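Local coordinates for lysyl-trna-dependent l-ysyl-phosphatidylgycerol synthase (Bacillus licheniformis, PDB 4V36), which probably catalyses transfer of lysine from lysyl-tRNA to phosphatidylglycerol, a membrane lipid modification linked to bacterial resistance, at residues A[76-81]-A[102-107]; A[80-85]-A[90-95]; A[279-284]-A[321-326]; A[239-244]-A[254-259]. All coordinates share one frame; numbering follows the deposited sequence.

Contact 1 of 4, residues A[76-81]-A[102-107]; sequences LVIKEF and MALYHD
Tyr105 and His106 both donate their backbone N-H to Met102 O, with Tyr105 N at 3.2 Å and His106 N at 2.9 Å from that oxygen. The carbonyl is thus shared by two donors in the short, weakly bonded helical turn 102-106, from which Leu104 and Tyr105 meet Ile78 of the facing helix. Ile78 is the one residue of 76-81 that enters the contact. Its chi2 of 176° stretches the CG1 branch straight across the gap, and Ile78 CD1 arrives 3.6 Å from Tyr105 CE1 and 3.7 Å from Leu104 CB. Leucine suits its place by bringing a second carbon to the same methyl, Leu104 CD1 lying 3.9 Å from Ile78 CD1. The methyl comes to the Tyr105 ring obliquely, and Leu104 CB stands above one ring face, displaced toward the rim. A long branched aliphatic chain suits position 78 because a single slim arm spans the gap between the helices. Tyrosine offers the arm a broad apolar flank and still carries a polar end, the OH, which is hydrogen-bonded to Asp66. Ile78 thus ties the turn to helix 74-87, while Tyr105 rests on Pro67 of strand 60-69 and Ile97 of strand 91-97.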
# COMPACT_ATOMS: atom_id res chain seq x y z
N LEU A 76 11.15 5.14 -21.21
CA LEU A 76 12.50 5.66 -21.12
C LEU A 76 13.17 5.28 -19.80
O LEU A 76 14.31 4.82 -19.78
CB LEU A 76 12.51 7.18 -21.28
CG LEU A 76 13.86 7.87 -21.14
CD1 LEU A 76 14.86 7.32 -22.15
CD2 LEU A 76 13.72 9.37 -21.30
N VAL A 77 12.46 5.48 -18.69
CA VAL A 77 13.03 5.22 -17.37
C VAL A 77 13.25 3.73 -17.14
O VAL A 77 14.22 3.32 -16.49
CB VAL A 77 12.14 5.81 -16.24
CG1 VAL A 77 10.76 5.19 -16.24
CG2 VAL A 77 12.81 5.65 -14.89
N ILE A 78 12.35 2.91 -17.68
CA ILE A 78 12.48 1.46 -17.56
C ILE A 78 13.67 0.98 -18.38
O ILE A 78 14.43 0.11 -17.95
CB ILE A 78 11.20 0.74 -18.03
CG1 ILE A 78 10.04 1.07 -17.09
CG2 ILE A 78 11.41 -0.77 -18.08
CD1 ILE A 78 8.72 0.49 -17.52
N LYS A 79 13.85 1.58 -19.55
CA LYS A 79 14.97 1.25 -20.43
C LYS A 79 16.30 1.60 -19.78
O LYS A 79 17.24 0.80 -19.79
CB LYS A 79 14.83 1.99 -21.76
CG LYS A 79 15.92 1.69 -22.77
CD LYS A 79 15.67 2.43 -24.07
CE LYS A 79 16.75 2.14 -25.10
NZ LYS A 79 16.51 2.87 -26.38
N GLU A 80 16.38 2.80 -19.20
CA GLU A 80 17.61 3.26 -18.55
C GLU A 80 17.93 2.46 -17.29
O GLU A 80 19.08 2.12 -17.04
CB GLU A 80 17.50 4.75 -18.21
CG GLU A 80 17.43 5.66 -19.43
CD GLU A 80 17.21 7.11 -19.05
OE1 GLU A 80 16.94 7.39 -17.86
OE2 GLU A 80 17.29 7.98 -19.95
N PHE A 81 16.90 2.18 -16.49
CA PHE A 81 17.08 1.45 -15.25
C PHE A 81 17.56 0.02 -15.50
O PHE A 81 18.48 -0.45 -14.84
CB PHE A 81 15.77 1.43 -14.45
CG PHE A 81 15.87 0.71 -13.13
CD1 PHE A 81 16.48 1.31 -12.04
CD2 PHE A 81 15.36 -0.57 -12.98
CE1 PHE A 81 16.57 0.66 -10.83
CE2 PHE A 81 15.45 -1.23 -11.77
CZ PHE A 81 16.06 -0.62 -10.70
N MET A 102 1.67 -3.74 -18.69
CA MET A 102 2.40 -4.98 -18.99
C MET A 102 3.22 -4.88 -20.27
O MET A 102 4.23 -5.57 -20.42
CB MET A 102 1.43 -6.15 -19.09
CG MET A 102 0.92 -6.65 -17.75
SD MET A 102 -0.29 -7.97 -17.92
CE MET A 102 -0.58 -8.41 -16.21
N ALA A 103 2.78 -4.03 -21.20
CA ALA A 103 3.46 -3.86 -22.47
C ALA A 103 4.86 -3.28 -22.29
O ALA A 103 5.75 -3.52 -23.10
CB ALA A 103 2.64 -2.97 -23.40
N LEU A 104 5.04 -2.52 -21.22
CA LEU A 104 6.32 -1.89 -20.92
C LEU A 104 7.38 -2.92 -20.54
O LEU A 104 8.57 -2.73 -20.81
CB LEU A 104 6.17 -0.88 -19.78
CG LEU A 104 5.23 0.31 -20.02
CD1 LEU A 104 5.05 1.11 -18.74
CD2 LEU A 104 5.76 1.19 -21.13
N TYR A 105 6.95 -4.02 -19.92
CA TYR A 105 7.87 -5.02 -19.41
C TYR A 105 7.95 -6.25 -20.30
O TYR A 105 8.93 -6.98 -20.28
CB TYR A 105 7.47 -5.42 -17.99
CG TYR A 105 7.21 -4.25 -17.08
CD1 TYR A 105 8.25 -3.59 -16.43
CD2 TYR A 105 5.91 -3.79 -16.86
CE1 TYR A 105 8.01 -2.52 -15.60
CE2 TYR A 105 5.66 -2.71 -16.03
CZ TYR A 105 6.71 -2.08 -15.40
OH TYR A 105 6.47 -1.01 -14.58
N HIS A 106 6.90 -6.47 -21.09
CA HIS A 106 6.84 -7.63 -21.97
C HIS A 106 7.91 -7.57 -23.06
O HIS A 106 8.41 -8.60 -23.51
CB HIS A 106 5.45 -7.75 -22.61
CG HIS A 106 5.26 -8.99 -23.42
ND1 HIS A 106 6.04 -10.12 -23.25
CD2 HIS A 106 4.38 -9.29 -24.40
CE1 HIS A 106 5.65 -11.05 -24.09
NE2 HIS A 106 4.64 -10.58 -24.80
N ASP A 107 8.26 -6.35 -23.47
CA ASP A 107 9.26 -6.15 -24.51
C ASP A 107 10.67 -6.52 -24.03
O ASP A 107 11.57 -6.74 -24.84
CB ASP A 107 9.24 -4.71 -25.00
CG ASP A 107 7.97 -4.37 -25.76
OD1 ASP A 107 7.40 -5.28 -26.40
OD2 ASP A 107 7.54 -3.19 -25.71

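Contact 2 of 4, residues A[80-85]-A[90-95]; sequences EFLHAA and YLVIFY
Val92 is the apolar centre, pointing from strand 91-95 into the helix and touching it with both methyls. CG1, set anti to the backbone N by a chi1 of 179°, meets the edge of the Phe81 ring near its plane, 3.6 Å from CE2. CG2 goes the other way and lies 3.6 Å from Ala85 CB. Between these two touches comes Leu82, whose CD2 reaches 3.7 Å from Val92 CB, lying over the fork of the valine and near both its methyls. The same CD2 approaches the rim of the Phe94 ring, 4.3 Å from CZ. Valine fits well here: beta-branching favours the extended strand and gives two diverging methyls for neighbouring helix positions. Toward the end of the helix the backbones close in, and alanine suits Ala85 because the CA atoms of Ala85 and Tyr90 are only 5.2 Å apart. There the contact turns polar: Tyr90 N donates to Ala85 O at 2.8 Å, with an N-H...O angle of 158°. The Tyr90 hydroxyl bonds to Glu9, away from this apolar centre. The chemistry implies a division of labour in this beta-alpha-beta unit: dispersion contacts centred on Val92 join helix to strand, and one good backbone bond secures the tight connection between them.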
# COMPACT_ATOMS: atom_id res chain seq x y z
N GLU A 80 16.38 2.80 -19.20
CA GLU A 80 17.61 3.26 -18.55
C GLU A 80 17.93 2.46 -17.29
O GLU A 80 19.08 2.12 -17.04
CB GLU A 80 17.50 4.75 -18.21
CG GLU A 80 17.43 5.66 -19.43
CD GLU A 80 17.21 7.11 -19.05
OE1 GLU A 80 16.94 7.39 -17.86
OE2 GLU A 80 17.29 7.98 -19.95
N PHE A 81 16.90 2.18 -16.49
CA PHE A 81 17.08 1.45 -15.25
C PHE A 81 17.56 0.02 -15.50
O PHE A 81 18.48 -0.45 -14.84
CB PHE A 81 15.77 1.43 -14.45
CG PHE A 81 15.87 0.71 -13.13
CD1 PHE A 81 16.48 1.31 -12.04
CD2 PHE A 81 15.36 -0.57 -12.98
CE1 PHE A 81 16.57 0.66 -10.83
CE2 PHE A 81 15.45 -1.23 -11.77
CZ PHE A 81 16.06 -0.62 -10.70
N LEU A 82 16.92 -0.66 -16.45
CA LEU A 82 17.31 -2.02 -16.80
C LEU A 82 18.70 -2.06 -17.42
O LEU A 82 19.46 -3.00 -17.19
CB LEU A 82 16.29 -2.63 -17.77
CG LEU A 82 14.93 -3.01 -17.17
CD1 LEU A 82 13.98 -3.48 -18.25
CD2 LEU A 82 15.10 -4.08 -16.11
N HIS A 83 19.04 -1.04 -18.20
CA HIS A 83 20.35 -0.95 -18.82
C HIS A 83 21.43 -0.72 -17.76
O HIS A 83 22.49 -1.34 -17.79
CB HIS A 83 20.40 0.17 -19.85
CG HIS A 83 21.72 0.32 -20.53
ND1 HIS A 83 22.72 1.13 -20.03
CD2 HIS A 83 22.22 -0.24 -21.66
CE1 HIS A 83 23.78 1.06 -20.83
NE2 HIS A 83 23.50 0.24 -21.82
N ALA A 84 21.14 0.17 -16.81
CA ALA A 84 22.07 0.47 -15.73
C ALA A 84 22.28 -0.75 -14.84
O ALA A 84 23.35 -0.93 -14.26
CB ALA A 84 21.56 1.64 -14.91
N ALA A 85 21.25 -1.59 -14.74
CA ALA A 85 21.33 -2.80 -13.94
C ALA A 85 22.04 -3.91 -14.71
O ALA A 85 22.59 -4.84 -14.11
CB ALA A 85 19.94 -3.25 -13.53
N TYR A 90 22.93 -7.11 -12.45
CA TYR A 90 21.85 -7.32 -11.49
C TYR A 90 20.58 -7.81 -12.15
O TYR A 90 20.25 -7.41 -13.27
CB TYR A 90 21.56 -6.02 -10.72
CG TYR A 90 22.68 -5.57 -9.81
CD1 TYR A 90 23.71 -6.43 -9.44
CD2 TYR A 90 22.70 -4.28 -9.30
CE1 TYR A 90 24.73 -6.02 -8.61
CE2 TYR A 90 23.72 -3.86 -8.46
CZ TYR A 90 24.73 -4.73 -8.12
OH TYR A 90 25.75 -4.32 -7.29
N LEU A 91 19.85 -8.68 -11.46
CA LEU A 91 18.54 -9.12 -11.91
C LEU A 91 17.49 -8.15 -11.38
O LEU A 91 17.54 -7.75 -10.21
CB LEU A 91 18.25 -10.54 -11.43
CG LEU A 91 16.90 -11.15 -11.85
CD1 LEU A 91 16.83 -11.33 -13.35
CD2 LEU A 91 16.66 -12.47 -11.12
N VAL A 92 16.54 -7.77 -12.22
CA VAL A 92 15.54 -6.79 -11.82
C VAL A 92 14.15 -7.40 -11.69
O VAL A 92 13.67 -8.08 -12.60
CB VAL A 92 15.47 -5.62 -12.82
CG1 VAL A 92 14.40 -4.62 -12.40
CG2 VAL A 92 16.82 -4.94 -12.92
N ILE A 93 13.51 -7.15 -10.55
CA ILE A 93 12.17 -7.64 -10.28
C ILE A 93 11.22 -6.47 -10.06
O ILE A 93 11.56 -5.50 -9.39
CB ILE A 93 12.15 -8.56 -9.04
CG1 ILE A 93 13.23 -9.64 -9.16
CG2 ILE A 93 10.78 -9.18 -8.86
CD1 ILE A 93 13.49 -10.39 -7.88
N PHE A 94 10.02 -6.56 -10.64
CA PHE A 94 9.01 -5.53 -10.45
C PHE A 94 7.86 -6.06 -9.59
O PHE A 94 7.25 -7.08 -9.92
CB PHE A 94 8.48 -5.03 -11.80
CG PHE A 94 9.52 -4.34 -12.64
CD1 PHE A 94 10.33 -5.06 -13.50
CD2 PHE A 94 9.70 -2.97 -12.55
CE1 PHE A 94 11.28 -4.43 -14.27
CE2 PHE A 94 10.66 -2.33 -13.32
CZ PHE A 94 11.45 -3.06 -14.18
N TYR A 95 7.57 -5.36 -8.50
CA TYR A 95 6.58 -5.83 -7.54
C TYR A 95 5.34 -4.94 -7.50
O TYR A 95 5.44 -3.73 -7.34
CB TYR A 95 7.21 -5.93 -6.15
CG TYR A 95 6.25 -6.33 -5.06
CD1 TYR A 95 5.68 -7.59 -5.03
CD2 TYR A 95 5.92 -5.44 -4.05
CE1 TYR A 95 4.80 -7.96 -4.03
CE2 TYR A 95 5.04 -5.79 -3.04
CZ TYR A 95 4.49 -7.06 -3.04
OH TYR A 95 3.61 -7.41 -2.04

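Contact 3 of 4, residues A[279-284]-A[321-326]; sequences AAVIFN and VTMILV
Segments 279-284 and 321-326, each part of a longer helix, come within 6.8 Å of each other, measured between the CA atoms of Val281 and Ile324. At this close point Val281 projects toward the other helix and does nearly all the touching on its side. Its CG1, placed anti to the backbone N by a chi1 of 171°, enters between two successive residues: Met323 CB lies 3.5 Å from Val281 CG1, and Ile324 CD1 stands 3.7 Å from it. The second methyl, Val281 CG2, runs beside the isoleucine branch, 3.9 Å from Ile324 CG1. A compact, beta-branched valine suits such a near approach, offering two methyls close to its own backbone, while the CG1 branch of Ile324 lies alongside both of them. Met323 meets the valine with its CB rather than its tip; chi2 of -66° and chi3 of -59° curl the thioether, and the side chain packs as well on Leu115 and Met289. Ile282, next to Val281 on helix 276-285, touches Phe113 of the strand that carries Leu115. The arrangement is thus that of two helices packed together and resting on a common beta-sheet, a layered alpha/beta architecture consistent with the acetyltransferase-like clan to which this family belongs.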
# COMPACT_ATOMS: atom_id res chain seq x y z
N ALA A 279 3.43 -23.22 -4.13
CA ALA A 279 2.27 -23.27 -3.25
C ALA A 279 2.65 -23.00 -1.80
O ALA A 279 2.00 -22.21 -1.12
CB ALA A 279 1.58 -24.63 -3.37
N ALA A 280 3.71 -23.64 -1.34
CA ALA A 280 4.17 -23.49 0.03
C ALA A 280 4.62 -22.06 0.31
O ALA A 280 4.41 -21.53 1.41
CB ALA A 280 5.30 -24.46 0.33
N VAL A 281 5.25 -21.44 -0.68
CA VAL A 281 5.74 -20.07 -0.54
C VAL A 281 4.60 -19.07 -0.42
O VAL A 281 4.65 -18.15 0.39
CB VAL A 281 6.64 -19.69 -1.73
CG1 VAL A 281 6.97 -18.21 -1.70
CG2 VAL A 281 7.92 -20.51 -1.72
N ILE A 282 3.56 -19.25 -1.23
CA ILE A 282 2.44 -18.33 -1.25
C ILE A 282 1.64 -18.36 0.05
O ILE A 282 1.34 -17.31 0.61
CB ILE A 282 1.49 -18.63 -2.42
CG1 ILE A 282 2.16 -18.25 -3.74
CG2 ILE A 282 0.18 -17.87 -2.27
CD1 ILE A 282 1.23 -18.22 -4.91
N PHE A 283 1.31 -19.55 0.53
CA PHE A 283 0.57 -19.68 1.78
C PHE A 283 1.40 -19.18 2.96
O PHE A 283 0.86 -18.73 3.97
CB PHE A 283 0.14 -21.13 2.01
CG PHE A 283 -1.02 -21.56 1.15
CD1 PHE A 283 -2.30 -21.14 1.45
CD2 PHE A 283 -0.82 -22.37 0.05
CE1 PHE A 283 -3.37 -21.52 0.66
CE2 PHE A 283 -1.88 -22.76 -0.74
CZ PHE A 283 -3.16 -22.34 -0.44
N ASN A 284 2.72 -19.26 2.83
CA ASN A 284 3.63 -18.66 3.80
C ASN A 284 3.54 -17.14 3.74
O ASN A 284 3.67 -16.45 4.76
CB ASN A 284 5.07 -19.11 3.55
CG ASN A 284 6.07 -18.41 4.47
OD1 ASN A 284 6.57 -17.34 4.15
ND2 ASN A 284 6.36 -19.04 5.60
N VAL A 321 11.48 -18.61 -5.33
CA VAL A 321 12.56 -17.90 -4.64
C VAL A 321 12.30 -16.40 -4.64
O VAL A 321 12.47 -15.73 -3.63
CB VAL A 321 13.93 -18.18 -5.29
CG1 VAL A 321 15.02 -17.41 -4.58
CG2 VAL A 321 14.22 -19.67 -5.29
N THR A 322 11.86 -15.89 -5.79
CA THR A 322 11.56 -14.47 -5.96
C THR A 322 10.55 -13.97 -4.93
O THR A 322 10.73 -12.91 -4.34
CB THR A 322 11.02 -14.19 -7.38
OG1 THR A 322 12.00 -14.56 -8.35
CG2 THR A 322 10.68 -12.71 -7.54
N MET A 323 9.50 -14.76 -4.71
CA MET A 323 8.47 -14.41 -3.74
C MET A 323 9.03 -14.36 -2.32
O MET A 323 8.64 -13.51 -1.52
CB MET A 323 7.31 -15.41 -3.81
CG MET A 323 6.47 -15.29 -5.07
SD MET A 323 5.58 -13.73 -5.15
CE MET A 323 4.60 -13.82 -3.65
N ILE A 324 9.93 -15.29 -2.01
CA ILE A 324 10.56 -15.34 -0.69
C ILE A 324 11.43 -14.11 -0.44
O ILE A 324 11.38 -13.51 0.63
CB ILE A 324 11.41 -16.61 -0.52
CG1 ILE A 324 10.50 -17.84 -0.40
CG2 ILE A 324 12.30 -16.51 0.71
CD1 ILE A 324 9.60 -17.80 0.82
N LEU A 325 12.22 -13.73 -1.45
CA LEU A 325 13.09 -12.57 -1.35
C LEU A 325 12.30 -11.29 -1.09
O LEU A 325 12.69 -10.46 -0.28
CB LEU A 325 13.93 -12.42 -2.61
CG LEU A 325 14.85 -13.59 -2.97
CD1 LEU A 325 15.54 -13.35 -4.31
CD2 LEU A 325 15.87 -13.84 -1.88
N VAL A 326 11.18 -11.16 -1.79
CA VAL A 326 10.31 -9.99 -1.64
C VAL A 326 9.62 -10.01 -0.27
O VAL A 326 9.51 -8.98 0.39
CB VAL A 326 9.24 -9.94 -2.75
CG1 VAL A 326 8.26 -8.80 -2.50
CG2 VAL A 326 9.91 -9.77 -4.11

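Contact 4 of 4, residues A[239-244]-A[254-259]; sequences ALFIYL and TAFNMG
The Met258 methyl sits squarely over the Phe241 ring, with CE 3.6 Å from the ring centroid and 6° off its normal. The two residues belong to a beta-alpha-beta crossover, strand 220-228 to helix 236-251 to strand 255-261, in which segments 239-244 and 255-259 run nearly antiparallel at 158°. The contact is CH-pi, and the sulfur farther above the same face, Met258 SD at 4.8 Å from the Phe241 centroid, adds Met-aromatic character. A bend at chi3 of 62° turns the methyl down onto the ring. Phe256 approaches differently: its CE1 lies at the edge of Phe241, near the ring plane and 4.0 Å from Phe241 CE1. Leu244 CD1 then reaches Phe256 CZ at 3.9 Å. Large side chains suit these positions because the backbones stand well apart, with Phe241 CA and Met258 CA separated by 8.6 Å. Farther out, Phe292 and Phe245 meet Phe241 and Phe256, respectively, edge-to-face. Leu240 packs on Met226, a residue of the pocket holding the lysine amide, which places the helix near that pocket, the Phe241 side chain being about 10 Å from the ligand. Asn257 faces away from the helix and forms an Asx turn: its OD1 accepts from Gly259 N at 2.8 Å, while its ND2 is hydrogen-bonded to Glu118 OE1.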
# COMPACT_ATOMS: atom_id res chain seq x y z
N ALA A 239 -15.85 -0.17 11.48
CA ALA A 239 -16.30 1.16 11.86
C ALA A 239 -15.44 2.25 11.23
O ALA A 239 -15.96 3.25 10.73
CB ALA A 239 -16.30 1.31 13.38
N LEU A 240 -14.13 2.04 11.24
CA LEU A 240 -13.19 3.03 10.71
C LEU A 240 -13.38 3.25 9.21
O LEU A 240 -13.35 4.38 8.74
CB LEU A 240 -11.75 2.61 11.00
CG LEU A 240 -11.32 2.63 12.46
CD1 LEU A 240 -9.85 2.26 12.60
CD2 LEU A 240 -11.59 3.98 13.09
N PHE A 241 -13.58 2.16 8.47
CA PHE A 241 -13.80 2.27 7.03
C PHE A 241 -15.12 2.97 6.73
O PHE A 241 -15.23 3.70 5.74
CB PHE A 241 -13.77 0.89 6.37
CG PHE A 241 -12.39 0.37 6.10
CD1 PHE A 241 -11.54 1.05 5.24
CD2 PHE A 241 -11.94 -0.79 6.70
CE1 PHE A 241 -10.27 0.57 4.98
CE2 PHE A 241 -10.67 -1.27 6.45
CZ PHE A 241 -9.83 -0.59 5.59
N ILE A 242 -16.12 2.76 7.58
CA ILE A 242 -17.40 3.43 7.43
C ILE A 242 -17.24 4.93 7.65
O ILE A 242 -17.73 5.74 6.86
CB ILE A 242 -18.45 2.88 8.41
CG1 ILE A 242 -18.81 1.43 8.05
CG2 ILE A 242 -19.70 3.73 8.40
CD1 ILE A 242 -19.72 0.76 9.06
N TYR A 243 -16.53 5.30 8.71
CA TYR A 243 -16.24 6.70 8.99
C TYR A 243 -15.37 7.31 7.89
O TYR A 243 -15.56 8.46 7.50
CB TYR A 243 -15.55 6.86 10.34
CG TYR A 243 -16.48 6.73 11.53
CD1 TYR A 243 -17.53 7.62 11.72
CD2 TYR A 243 -16.29 5.73 12.48
CE1 TYR A 243 -18.38 7.50 12.81
CE2 TYR A 243 -17.13 5.61 13.57
CZ TYR A 243 -18.17 6.50 13.73
OH TYR A 243 -19.01 6.38 14.81
N LEU A 244 -14.41 6.53 7.40
CA LEU A 244 -13.53 6.97 6.32
C LEU A 244 -14.30 7.24 5.04
O LEU A 244 -14.08 8.25 4.37
CB LEU A 244 -12.43 5.94 6.06
CG LEU A 244 -11.19 6.01 6.95
CD1 LEU A 244 -10.24 4.87 6.64
CD2 LEU A 244 -10.49 7.35 6.78
N THR A 254 -14.17 10.17 -5.07
CA THR A 254 -15.02 9.24 -5.79
C THR A 254 -14.80 7.79 -5.37
O THR A 254 -15.75 7.01 -5.26
CB THR A 254 -14.80 9.36 -7.32
OG1 THR A 254 -14.97 10.72 -7.72
CG2 THR A 254 -15.79 8.48 -8.08
N ALA A 255 -13.54 7.43 -5.14
CA ALA A 255 -13.20 6.04 -4.83
C ALA A 255 -12.25 5.92 -3.64
O ALA A 255 -11.57 6.88 -3.27
CB ALA A 255 -12.59 5.37 -6.05
N PHE A 256 -12.22 4.74 -3.04
CA PHE A 256 -11.30 4.46 -1.94
C PHE A 256 -10.59 3.13 -2.17
O PHE A 256 -11.21 2.13 -2.50
CB PHE A 256 -12.04 4.43 -0.60
CG PHE A 256 -11.13 4.45 0.60
CD1 PHE A 256 -10.57 3.28 1.08
CD2 PHE A 256 -10.85 5.64 1.24
CE1 PHE A 256 -9.73 3.31 2.18
CE2 PHE A 256 -10.01 5.67 2.34
CZ PHE A 256 -9.45 4.50 2.81
N ASN A 257 -9.27 3.14 -1.99
CA ASN A 257 -8.47 1.93 -2.13
C ASN A 257 -8.29 1.26 -0.77
O ASN A 257 -7.59 1.78 0.10
CB ASN A 257 -7.12 2.25 -2.76
CG ASN A 257 -6.38 1.02 -3.25
OD1 ASN A 257 -6.60 -0.09 -2.76
ND2 ASN A 257 -5.50 1.21 -4.23
N MET A 258 -8.92 0.10 -0.59
CA MET A 258 -8.83 -0.62 0.68
C MET A 258 -7.59 -1.49 0.77
O MET A 258 -7.42 -2.26 1.71
CB MET A 258 -10.08 -1.47 0.90
CG MET A 258 -11.36 -0.68 1.05
SD MET A 258 -12.73 -1.72 1.59
CE MET A 258 -12.12 -2.27 3.18
N GLY A 259 -6.71 -1.38 -0.23
CA GLY A 259 -5.50 -2.18 -0.25
C GLY A 259 -5.70 -3.50 -0.96
O GLY A 259 -6.82 -3.85 -1.35

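All four contacts gather around one long mixed sheet. Along the chain, contacts 1 and 2 start from the same stretch, and contact 4 and then contact 3 follow. Contacts 1 and 2 share helix 74-87, with centres about 9 Å apart; they touch where Tyr105 CE1 lies 3.5 Å from Phe94 CE2. Helix 319-330 of contact 3 returns to strand 91-97 of contact 2, packing Thr322 on Ile93 and Val326 on Tyr95, although the two centres are about 21 Å apart. Contact 4 lies across the centre of the chain, about 29 to 35 Å from the others between centres. This spread is consistent with two acetyltransferase-like halves joined through a continuous sheet.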